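Local coordinates for condensin complex subunit 3 (Schizosaccharomyces pombe, PDB 5OQR), which serves as a regulatory subunit of the condensin complex, which is required to convert interphase chromatin into condensed, mitotic-like chromosomes, at residues A[336-339]-A[340-344]; A[362-365]-A[366-370]; A[742-745]-A[746-749]; A[777-780]-A[781-785]. All coordinates share one frame; numbering follows the deposited sequence.

Contact 1. Residues A[336-339]-A[340-344]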
loop_
_atom_site.group_PDB
_atom_site.type_symbol
_atom_site.label_atom_id
_atom_site.label_comp_id
_atom_site.label_asym_id
_atom_site.label_seq_id
_atom_site.Cartn_x
_atom_site.Cartn_y
_atom_site.Cartn_z
ATOM N N VAL A 336 24.079 -27.272 15.836
ATOM C CA VAL A 336 23.161 -27.073 16.953
ATOM C C VAL A 336 23.898 -27.139 18.283
ATOM O O VAL A 336 23.515 -26.464 19.246
ATOM C CB VAL A 336 22.020 -28.105 16.893
ATOM C CG1 VAL A 336 21.225 -27.944 15.615
ATOM C CG2 VAL A 336 22.575 -29.498 16.997
ATOM N N VAL A 337 24.952 -27.953 18.367
ATOM C CA VAL A 337 25.732 -28.039 19.600
ATOM C C VAL A 337 26.297 -26.672 19.958
ATOM O O VAL A 337 26.156 -26.196 21.090
ATOM C CB VAL A 337 26.848 -29.090 19.455
ATOM C CG1 VAL A 337 27.731 -29.116 20.698
ATOM C CG2 VAL A 337 26.249 -30.464 19.203
ATOM N N GLN A 338 26.952 -26.021 18.996
ATOM C CA GLN A 338 27.472 -24.680 19.232
ATOM C C GLN A 338 26.336 -23.691 19.448
ATOM O O GLN A 338 26.443 -22.783 20.281
ATOM C CB GLN A 338 28.339 -24.236 18.056
ATOM C CG GLN A 338 29.377 -25.248 17.591
ATOM C CD GLN A 338 29.817 -24.996 16.163
ATOM O OE1 GLN A 338 29.547 -25.797 15.267
ATOM N NE2 GLN A 338 30.489 -23.875 15.938
ATOM N N LEU A 339 25.240 -23.853 18.706
ATOM C CA LEU A 339 24.100 -22.953 18.843
ATOM C C LEU A 339 23.511 -23.034 20.243
ATOM O O LEU A 339 23.259 -22.008 20.884
ATOM C CB LEU A 339 23.044 -23.295 17.794
ATOM C CG LEU A 339 21.817 -22.387 17.751
ATOM C CD1 LEU A 339 22.171 -21.034 17.163
ATOM C CD2 LEU A 339 20.707 -23.046 16.961
ATOM N N THR A 340 23.277 -24.253 20.734
ATOM C CA THR A 340 22.814 -24.423 22.107
ATOM C C THR A 340 23.754 -23.725 23.080
ATOM O O THR A 340 23.309 -23.086 24.038
ATOM C CB THR A 340 22.706 -25.910 22.449
ATOM O OG1 THR A 340 21.939 -26.582 21.442
ATOM C CG2 THR A 340 22.032 -26.104 23.798
ATOM N N TYR A 341 25.059 -23.832 22.841
ATOM C CA TYR A 341 26.032 -23.156 23.689
ATOM C C TYR A 341 25.912 -21.641 23.568
ATOM O O TYR A 341 25.917 -20.931 24.581
ATOM C CB TYR A 341 27.438 -23.634 23.323
ATOM C CG TYR A 341 28.567 -22.879 23.980
ATOM C CD1 TYR A 341 29.481 -22.167 23.218
ATOM C CD2 TYR A 341 28.728 -22.883 25.357
ATOM C CE1 TYR A 341 30.519 -21.480 23.806
ATOM C CE2 TYR A 341 29.763 -22.197 25.956
ATOM C CZ TYR A 341 30.658 -21.499 25.176
ATOM O OH TYR A 341 31.693 -20.808 25.762
ATOM N N TYR A 342 25.787 -21.126 22.342
ATOM C CA TYR A 342 25.672 -19.682 22.152
ATOM C C TYR A 342 24.422 -19.133 22.826
ATOM O O TYR A 342 24.447 -18.042 23.405
ATOM C CB TYR A 342 25.655 -19.344 20.663
ATOM C CG TYR A 342 26.881 -19.787 19.901
ATOM C CD1 TYR A 342 28.137 -19.775 20.490
ATOM C CD2 TYR A 342 26.780 -20.218 18.586
ATOM C CE1 TYR A 342 29.256 -20.179 19.791
ATOM C CE2 TYR A 342 27.889 -20.623 17.882
ATOM C CZ TYR A 342 29.125 -20.601 18.487
ATOM O OH TYR A 342 30.230 -21.007 17.778
ATOM N N ILE A 343 23.314 -19.869 22.747
ATOM C CA ILE A 343 22.089 -19.443 23.416
ATOM C C ILE A 343 22.296 -19.401 24.925
ATOM O O ILE A 343 21.846 -18.471 25.603
ATOM C CB ILE A 343 20.922 -20.370 23.025
ATOM C CG1 ILE A 343 20.575 -20.181 21.550
ATOM C CG2 ILE A 343 19.694 -20.106 23.899
ATOM C CD1 ILE A 343 19.571 -21.184 21.004
ATOM N N GLU A 344 22.984 -20.403 25.475
ATOM C CA GLU A 344 23.111 -20.491 26.926
ATOM C C GLU A 344 24.029 -19.410 27.485
ATOM O O GLU A 344 23.782 -18.907 28.585
ATOM C CB GLU A 344 23.593 -21.883 27.326
ATOM C CG GLU A 344 22.546 -22.954 27.061
ATOM C CD GLU A 344 22.516 -24.036 28.111
ATOM O OE1 GLU A 344 23.259 -25.027 27.957
ATOM O OE2 GLU A 344 21.752 -23.895 29.092
#
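The backbone joining V336-L339 to T340-I343 is regular alpha-helix, with the amide N of T340, Y341, Y342 and I343 each bonded to the carbonyl O four residues earlier, from V336 O to L339 O. V336 O takes two donors: T340 N at 2.7 Å, and T340 OG1, also at 2.7 Å, which comes from the opposite face of the carbonyl plane. The hydroxyl reaches back because OG1 lies beside its own backbone N, anti to the carbonyl carbon (chi1 -51°), and it is satisfied within the same helical turn. This is the N-terminal part of helix 336-348, one of the many antiparallel helices that build the HEAT-repeat solenoid of the subunit. On another side of the helix Q338 and Y342 run side by side. Q338 O sits over one face of the Y342 ring, 3.1 Å from Y342 CG, while Q338 CB packs 3.6 Å from Y342 CE2. The bond from Q338 NE2 to Y342 OH is weak, at 3.4 Å; the stronger partners lie beyond, E300 for the phenol and the E335 backbone N for Q338 OE1. W303 also stacks with the Y342 ring. A leucine in place of Y342 would probably leave E300 without its phenol partner and W303 without an aromatic ring to stack on. Toward helix 356-372, L339 and I343 pack one turn apart, L339 CG 4.1 Å from I343 CD1, and both side chains touch L366.

Contact 2. Residues A[362-365]-A[366-370]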
loop_
_atom_site.group_PDB
_atom_site.type_symbol
_atom_site.label_atom_id
_atom_site.label_comp_id
_atom_site.label_asym_id
_atom_site.label_seq_id
_atom_site.Cartn_x
_atom_site.Cartn_y
_atom_site.Cartn_z
ATOM N N ILE A 362 18.621 -10.968 20.906
ATOM C CA ILE A 362 19.649 -11.889 20.426
ATOM C C ILE A 362 19.161 -13.328 20.526
ATOM O O ILE A 362 19.277 -14.110 19.576
ATOM C CB ILE A 362 20.957 -11.681 21.211
ATOM C CG1 ILE A 362 21.514 -10.283 20.945
ATOM C CG2 ILE A 362 21.993 -12.737 20.837
ATOM C CD1 ILE A 362 22.598 -9.858 21.907
ATOM N N ILE A 363 18.621 -13.704 21.686
ATOM C CA ILE A 363 18.098 -15.057 21.860
ATOM C C ILE A 363 17.006 -15.335 20.838
ATOM O O ILE A 363 16.927 -16.431 20.272
ATOM C CB ILE A 363 17.594 -15.247 23.304
ATOM C CG1 ILE A 363 18.773 -15.205 24.279
ATOM C CG2 ILE A 363 16.832 -16.565 23.452
ATOM C CD1 ILE A 363 18.372 -15.058 25.730
ATOM N N GLU A 364 16.147 -14.346 20.588
ATOM C CA GLU A 364 15.111 -14.486 19.571
ATOM C C GLU A 364 15.711 -14.885 18.227
ATOM O O GLU A 364 15.235 -15.816 17.571
ATOM C CB GLU A 364 14.341 -13.173 19.453
ATOM C CG GLU A 364 13.136 -13.226 18.544
ATOM C CD GLU A 364 12.351 -11.929 18.566
ATOM O OE1 GLU A 364 11.837 -11.519 17.503
ATOM O OE2 GLU A 364 12.261 -11.312 19.647
ATOM N N GLN A 365 16.772 -14.196 17.810
ATOM C CA GLN A 365 17.400 -14.511 16.531
ATOM C C GLN A 365 17.978 -15.919 16.526
ATOM O O GLN A 365 17.882 -16.632 15.520
ATOM C CB GLN A 365 18.487 -13.481 16.215
ATOM C CG GLN A 365 17.986 -12.046 16.148
ATOM C CD GLN A 365 16.703 -11.914 15.351
ATOM O OE1 GLN A 365 16.565 -12.494 14.277
ATOM N NE2 GLN A 365 15.749 -11.161 15.883
ATOM N N LEU A 366 18.582 -16.343 17.638
ATOM C CA LEU A 366 19.183 -17.670 17.688
ATOM C C LEU A 366 18.122 -18.760 17.622
ATOM O O LEU A 366 18.337 -19.809 17.006
ATOM C CB LEU A 366 20.025 -17.816 18.956
ATOM C CG LEU A 366 21.236 -16.889 19.083
ATOM C CD1 LEU A 366 21.965 -17.158 20.386
ATOM C CD2 LEU A 366 22.182 -17.048 17.904
ATOM N N LEU A 367 16.971 -18.534 18.251
ATOM C CA LEU A 367 15.881 -19.498 18.156
ATOM C C LEU A 367 15.367 -19.606 16.725
ATOM O O LEU A 367 15.012 -20.698 16.268
ATOM C CB LEU A 367 14.753 -19.102 19.106
ATOM C CG LEU A 367 15.068 -19.242 20.594
ATOM C CD1 LEU A 367 14.029 -18.524 21.437
ATOM C CD2 LEU A 367 15.144 -20.708 20.980
ATOM N N TYR A 368 15.315 -18.484 16.003
ATOM C CA TYR A 368 14.900 -18.528 14.606
ATOM C C TYR A 368 15.865 -19.358 13.775
ATOM O O TYR A 368 15.441 -20.152 12.928
ATOM C CB TYR A 368 14.796 -17.110 14.037
ATOM C CG TYR A 368 13.493 -16.411 14.343
ATOM C CD1 TYR A 368 12.277 -17.014 14.060
ATOM C CD2 TYR A 368 13.477 -15.149 14.917
ATOM C CE1 TYR A 368 11.083 -16.381 14.337
ATOM C CE2 TYR A 368 12.292 -14.509 15.201
ATOM C CZ TYR A 368 11.096 -15.129 14.908
ATOM O OH TYR A 368 9.908 -14.496 15.188
ATOM N N ILE A 369 17.167 -19.184 13.995
ATOM C CA ILE A 369 18.148 -20.022 13.315
ATOM C C ILE A 369 17.920 -21.484 13.664
ATOM O O ILE A 369 18.030 -22.366 12.805
ATOM C CB ILE A 369 19.576 -19.571 13.672
ATOM C CG1 ILE A 369 19.805 -18.130 13.213
ATOM C CG2 ILE A 369 20.604 -20.492 13.028
ATOM C CD1 ILE A 369 21.043 -17.490 13.790
ATOM N N GLY A 370 17.590 -21.763 14.924
ATOM C CA GLY A 370 17.386 -23.140 15.337
ATOM C C GLY A 370 16.133 -23.747 14.740
ATOM O O GLY A 370 16.122 -24.920 14.359
#
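Four successive carbonyls of I362-Q365 are each satisfied by the amide N four residues on. I362 O receives L366 N at 3.0 Å, in the carbonyl plane, and I363 O receives L367 N at 2.9 Å; E364 O and Q365 O take Y368 N and I369 N in the same way, each at 3.1 Å. The L366 carbonyl continues the series by accepting G370 N. I363 and L367 run alongside each other, with CG2 of I363 4.0 Å from CD1 of L367, and L367 goes on to meet L404 and L408 of helix 399-412. This is the middle of helix 356-372, packed between helices 336-348, 308-324 and 399-412 in the layered arrangement of a HEAT-repeat solenoid. The polar side chains gather on one flank, around Y368. E364 extends alongside this tyrosine: CG is anti to the backbone N (chi1 -173°), the chain stays straight beyond it, and its methylene CG comes 3.7 Å from Y368 CE2, with the carboxylate plane turned 66° from the ring. Q365 instead bends at chi2 (-45°), which brings its amide near the same ring; OE1 is 4.1 Å from Y368 CD2, a van der Waals approach, and has its real partner in R315 NH2, a hydrogen bond that satisfies the oxygen of this buried side chain. R315, on helix 308-324, also makes a cation-pi contact with the Y368 ring.

Contact 3. Residues A[742-745]-A[746-749]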
loop_
_atom_site.group_PDB
_atom_site.type_symbol
_atom_site.label_atom_id
_atom_site.label_comp_id
_atom_site.label_asym_id
_atom_site.label_seq_id
_atom_site.Cartn_x
_atom_site.Cartn_y
_atom_site.Cartn_z
ATOM N N ASP A 742 -22.624 -11.619 -27.304
ATOM C CA ASP A 742 -22.697 -13.006 -27.743
ATOM C C ASP A 742 -23.606 -13.854 -26.865
ATOM O O ASP A 742 -23.576 -15.084 -26.969
ATOM C CB ASP A 742 -21.296 -13.617 -27.782
ATOM C CG ASP A 742 -20.663 -13.712 -26.405
ATOM O OD1 ASP A 742 -21.027 -12.906 -25.526
ATOM O OD2 ASP A 742 -19.799 -14.592 -26.205
ATOM N N LEU A 743 -24.414 -13.235 -26.009
ATOM C CA LEU A 743 -25.299 -13.993 -25.146
ATOM C C LEU A 743 -26.468 -14.560 -25.949
ATOM O O LEU A 743 -26.759 -14.099 -27.055
ATOM C CB LEU A 743 -25.830 -13.113 -24.018
ATOM C CG LEU A 743 -24.797 -12.535 -23.054
ATOM C CD1 LEU A 743 -25.425 -11.452 -22.193
ATOM C CD2 LEU A 743 -24.206 -13.629 -22.181
ATOM N N PRO A 744 -27.148 -15.572 -25.414
ATOM C CA PRO A 744 -28.373 -16.058 -26.055
ATOM C C PRO A 744 -29.400 -14.946 -26.208
ATOM O O PRO A 744 -29.415 -13.966 -25.462
ATOM C CB PRO A 744 -28.870 -17.146 -25.098
ATOM C CG PRO A 744 -27.657 -17.611 -24.397
ATOM C CD PRO A 744 -26.736 -16.429 -24.291
ATOM N N SER A 745 -30.280 -15.121 -27.196
ATOM C CA SER A 745 -31.313 -14.122 -27.455
ATOM C C SER A 745 -32.348 -14.077 -26.338
ATOM O O SER A 745 -32.867 -13.001 -26.023
ATOM C CB SER A 745 -31.996 -14.409 -28.793
ATOM O OG SER A 745 -31.084 -14.285 -29.869
ATOM N N SER A 746 -32.661 -15.224 -25.730
ATOM C CA SER A 746 -33.636 -15.242 -24.646
ATOM C C SER A 746 -33.184 -14.390 -23.467
ATOM O O SER A 746 -34.021 -13.894 -22.707
ATOM C CB SER A 746 -33.889 -16.680 -24.192
ATOM O OG SER A 746 -32.693 -17.293 -23.748
ATOM N N ASP A 747 -31.873 -14.213 -23.295
ATOM C CA ASP A 747 -31.382 -13.355 -22.222
ATOM C C ASP A 747 -31.726 -11.897 -22.496
ATOM O O ASP A 747 -32.263 -11.202 -21.627
ATOM C CB ASP A 747 -29.872 -13.535 -22.054
ATOM C CG ASP A 747 -29.505 -14.894 -21.486
ATOM O OD1 ASP A 747 -30.290 -15.441 -20.683
ATOM O OD2 ASP A 747 -28.430 -15.417 -21.839
ATOM N N TYR A 748 -31.431 -11.416 -23.704
ATOM C CA TYR A 748 -31.813 -10.057 -24.071
ATOM C C TYR A 748 -33.327 -9.897 -24.064
ATOM O O TYR A 748 -33.847 -8.844 -23.676
ATOM C CB TYR A 748 -31.247 -9.703 -25.445
ATOM C CG TYR A 748 -29.752 -9.859 -25.555
ATOM C CD1 TYR A 748 -28.897 -9.073 -24.800
ATOM C CD2 TYR A 748 -29.196 -10.785 -26.423
ATOM C CE1 TYR A 748 -27.530 -9.211 -24.899
ATOM C CE2 TYR A 748 -27.830 -10.930 -26.530
ATOM C CZ TYR A 748 -27.001 -10.139 -25.767
ATOM O OH TYR A 748 -25.636 -10.279 -25.871
ATOM N N GLN A 749 -34.053 -10.931 -24.494
ATOM C CA GLN A 749 -35.510 -10.870 -24.464
ATOM C C GLN A 749 -36.023 -10.747 -23.038
ATOM O O GLN A 749 -36.979 -10.009 -22.775
ATOM C CB GLN A 749 -36.099 -12.109 -25.138
ATOM C CG GLN A 749 -35.868 -12.172 -26.637
ATOM C CD GLN A 749 -36.278 -13.505 -27.233
ATOM O OE1 GLN A 749 -36.868 -14.346 -26.554
ATOM N NE2 GLN A 749 -35.967 -13.703 -28.507
#
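The start of helix 745-759, with P744 at its N-cap position, is where the loop closing the ninth HEAT repeat turns into the next helix, and Y748 reaches back across this junction to L743. The phenol is gripped at its oxygen: L743 N donates to Y748 OH at 3.2 Å, with an N-H...O angle of 148°, and the same OH is also hydrogen-bonded to P740 O. One hydroxyl thus ties two points of the incoming loop to the first turn. L743 crosses the tyrosine side chain at about a right angle, its CB 3.6 Å from Y748 CZ. The ring gets there because CG of Y748 is anti to its carbonyl carbon (chi1 -56°), which lays the side chain back along the helix start. It is covered from beyond by L780, N783 and E784 of helix 767-785. In the first turn proper, Q749 N bonds to S745 O at 2.8 Å. D747 N meets P744 O less favourably, at 3.3 Å, and stands well above the carbonyl plane. D747 OD1 has a weak hydrogen bond to H704 ND1. The other carboxylate oxygen turns to the proline ring, where D747 OD2 lies beside CD and CG of P744, 3.5 Å from CG.

Contact 4. Residues A[777-780]-A[781-785]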
loop_
_atom_site.group_PDB
_atom_site.type_symbol
_atom_site.label_atom_id
_atom_site.label_comp_id
_atom_site.label_asym_id
_atom_site.label_seq_id
_atom_site.Cartn_x
_atom_site.Cartn_y
_atom_site.Cartn_z
ATOM N N GLU A 777 -32.538 0.063 -24.547
ATOM C CA GLU A 777 -33.552 -0.766 -25.190
ATOM C C GLU A 777 -33.151 -1.121 -26.616
ATOM O O GLU A 777 -33.409 -2.236 -27.081
ATOM C CB GLU A 777 -34.897 -0.044 -25.173
ATOM C CG GLU A 777 -36.071 -0.918 -25.546
ATOM C CD GLU A 777 -37.398 -0.222 -25.324
ATOM O OE1 GLU A 777 -38.442 -0.788 -25.709
ATOM O OE2 GLU A 777 -37.394 0.893 -24.762
ATOM N N ARG A 778 -32.517 -0.185 -27.325
ATOM C CA ARG A 778 -32.081 -0.467 -28.687
ATOM C C ARG A 778 -30.863 -1.380 -28.710
ATOM O O ARG A 778 -30.711 -2.179 -29.640
ATOM C CB ARG A 778 -31.785 0.838 -29.425
ATOM C CG ARG A 778 -33.030 1.550 -29.926
ATOM C CD ARG A 778 -32.678 2.684 -30.867
ATOM N NE ARG A 778 -31.987 3.772 -30.181
ATOM C CZ ARG A 778 -32.583 4.838 -29.660
ATOM N NH1 ARG A 778 -33.900 4.982 -29.739
ATOM N NH2 ARG A 778 -31.858 5.771 -29.057
ATOM N N MET A 779 -29.989 -1.280 -27.708
ATOM C CA MET A 779 -28.880 -2.220 -27.605
ATOM C C MET A 779 -29.389 -3.651 -27.488
ATOM O O MET A 779 -28.866 -4.560 -28.143
ATOM C CB MET A 779 -28.001 -1.852 -26.410
ATOM C CG MET A 779 -26.928 -2.881 -26.065
ATOM S SD MET A 779 -27.481 -4.185 -24.942
ATOM C CE MET A 779 -27.787 -3.250 -23.449
ATOM N N LEU A 780 -30.415 -3.870 -26.666
ATOM C CA LEU A 780 -30.991 -5.205 -26.538
ATOM C C LEU A 780 -31.488 -5.719 -27.883
ATOM O O LEU A 780 -31.205 -6.858 -28.269
ATOM C CB LEU A 780 -32.125 -5.185 -25.513
ATOM C CG LEU A 780 -31.721 -4.864 -24.075
ATOM C CD1 LEU A 780 -32.947 -4.612 -23.214
ATOM C CD2 LEU A 780 -30.887 -5.992 -23.493
ATOM N N LEU A 781 -32.233 -4.887 -28.615
ATOM C CA LEU A 781 -32.727 -5.293 -29.926
ATOM C C LEU A 781 -31.579 -5.664 -30.852
ATOM O O LEU A 781 -31.624 -6.689 -31.542
ATOM C CB LEU A 781 -33.559 -4.168 -30.540
ATOM C CG LEU A 781 -34.895 -3.859 -29.869
ATOM C CD1 LEU A 781 -35.450 -2.546 -30.385
ATOM C CD2 LEU A 781 -35.875 -4.985 -30.115
ATOM N N GLN A 782 -30.537 -4.835 -30.884
ATOM C CA GLN A 782 -29.426 -5.075 -31.798
ATOM C C GLN A 782 -28.717 -6.386 -31.485
ATOM O O GLN A 782 -28.300 -7.105 -32.399
ATOM C CB GLN A 782 -28.451 -3.904 -31.735
ATOM C CG GLN A 782 -27.197 -4.086 -32.564
ATOM C CD GLN A 782 -26.312 -2.864 -32.522
ATOM O OE1 GLN A 782 -26.785 -1.749 -32.314
ATOM N NE2 GLN A 782 -25.014 -3.068 -32.708
ATOM N N ASN A 783 -28.564 -6.715 -30.200
ATOM C CA ASN A 783 -27.856 -7.936 -29.836
ATOM C C ASN A 783 -28.709 -9.180 -30.048
ATOM O O ASN A 783 -28.167 -10.248 -30.349
ATOM C CB ASN A 783 -27.378 -7.853 -28.386
ATOM C CG ASN A 783 -26.263 -6.849 -28.204
ATOM O OD1 ASN A 783 -25.584 -6.484 -29.160
ATOM N ND2 ASN A 783 -26.066 -6.396 -26.974
ATOM N N GLU A 784 -30.031 -9.072 -29.894
ATOM C CA GLU A 784 -30.910 -10.155 -30.323
ATOM C C GLU A 784 -30.752 -10.423 -31.812
ATOM O O GLU A 784 -30.683 -11.579 -32.243
ATOM C CB GLU A 784 -32.369 -9.813 -30.025
ATOM C CG GLU A 784 -32.734 -9.701 -28.568
ATOM C CD GLU A 784 -34.222 -9.451 -28.376
ATOM O OE1 GLU A 784 -35.017 -9.962 -29.193
ATOM O OE2 GLU A 784 -34.599 -8.737 -27.421
ATOM N N GLU A 785 -30.698 -9.358 -32.612
ATOM C CA GLU A 785 -30.684 -9.500 -34.063
ATOM C C GLU A 785 -29.446 -10.255 -34.528
ATOM O O GLU A 785 -29.542 -11.206 -35.310
ATOM C CB GLU A 785 -30.758 -8.114 -34.710
ATOM C CG GLU A 785 -30.736 -8.101 -36.233
ATOM C CD GLU A 785 -32.075 -8.457 -36.839
ATOM O OE1 GLU A 785 -32.992 -8.838 -36.081
ATOM O OE2 GLU A 785 -32.213 -8.349 -38.076
#
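M779 and N783 meet one turn apart on helix 767-785, the last helix of the chain and the end of its alpha-helical solenoid. From CB, which points away from the residues that follow, the M779 side chain sets out with CG anti to the backbone N (chi1 171°), and CG already comes 3.7 Å from N783 ND2. The chain then turns about its CB-CG bond (chi2 -87°), bringing the sulfur, M779 SD, to 3.3 Å from the same N783 ND2. A second turn, about CG-SD, sets the direction of CE; I739, in the loop ahead of helix 745-759, also packs on this side chain. N783 for its part keeps CG beside its own backbone N, and its CB lies 3.6 Å from M779 O, the carbonyl that takes N783 N in the helix at 3.0 Å. Both CB and CG of N783 thus lie close to the carbonyl that its own amide N is bonded to. N783 also touches Y748 of helix 745-759 and T741. An alanine at N783 would probably leave the M779 sulfur without the ND2 it packs on, while the CB beside Y748 would stay. The remaining backbone bonds, from L781 N, Q782 N and E784 N, keep the same one-turn spacing. Next along the helix, E784 runs extended, its CG 3.2 Å from L780 O.

Overall arrangement
Along the chain the four contacts come in series and form two close pairs. Contacts 1 and 2 lie on the consecutive helices 336-348 and 356-372, their centres about 10 Å apart, and touch directly: I343 CG1 is 3.5 Å from L366 CD1. Contacts 3 and 4 repeat the pattern near the C-terminus, on helices 745-759 and 767-785. Their centres are about 9 Å apart, and Y748 CB is 3.5 Å from E784 CG. The two pairs lie on opposite sides of the chain's centre, their contact centres about 64 to 77 Å apart. Each pair therefore joins neighbouring helices locally, and the elongated, all-helical HEAT-repeat subunit is built up from such successive helix-to-helix packings.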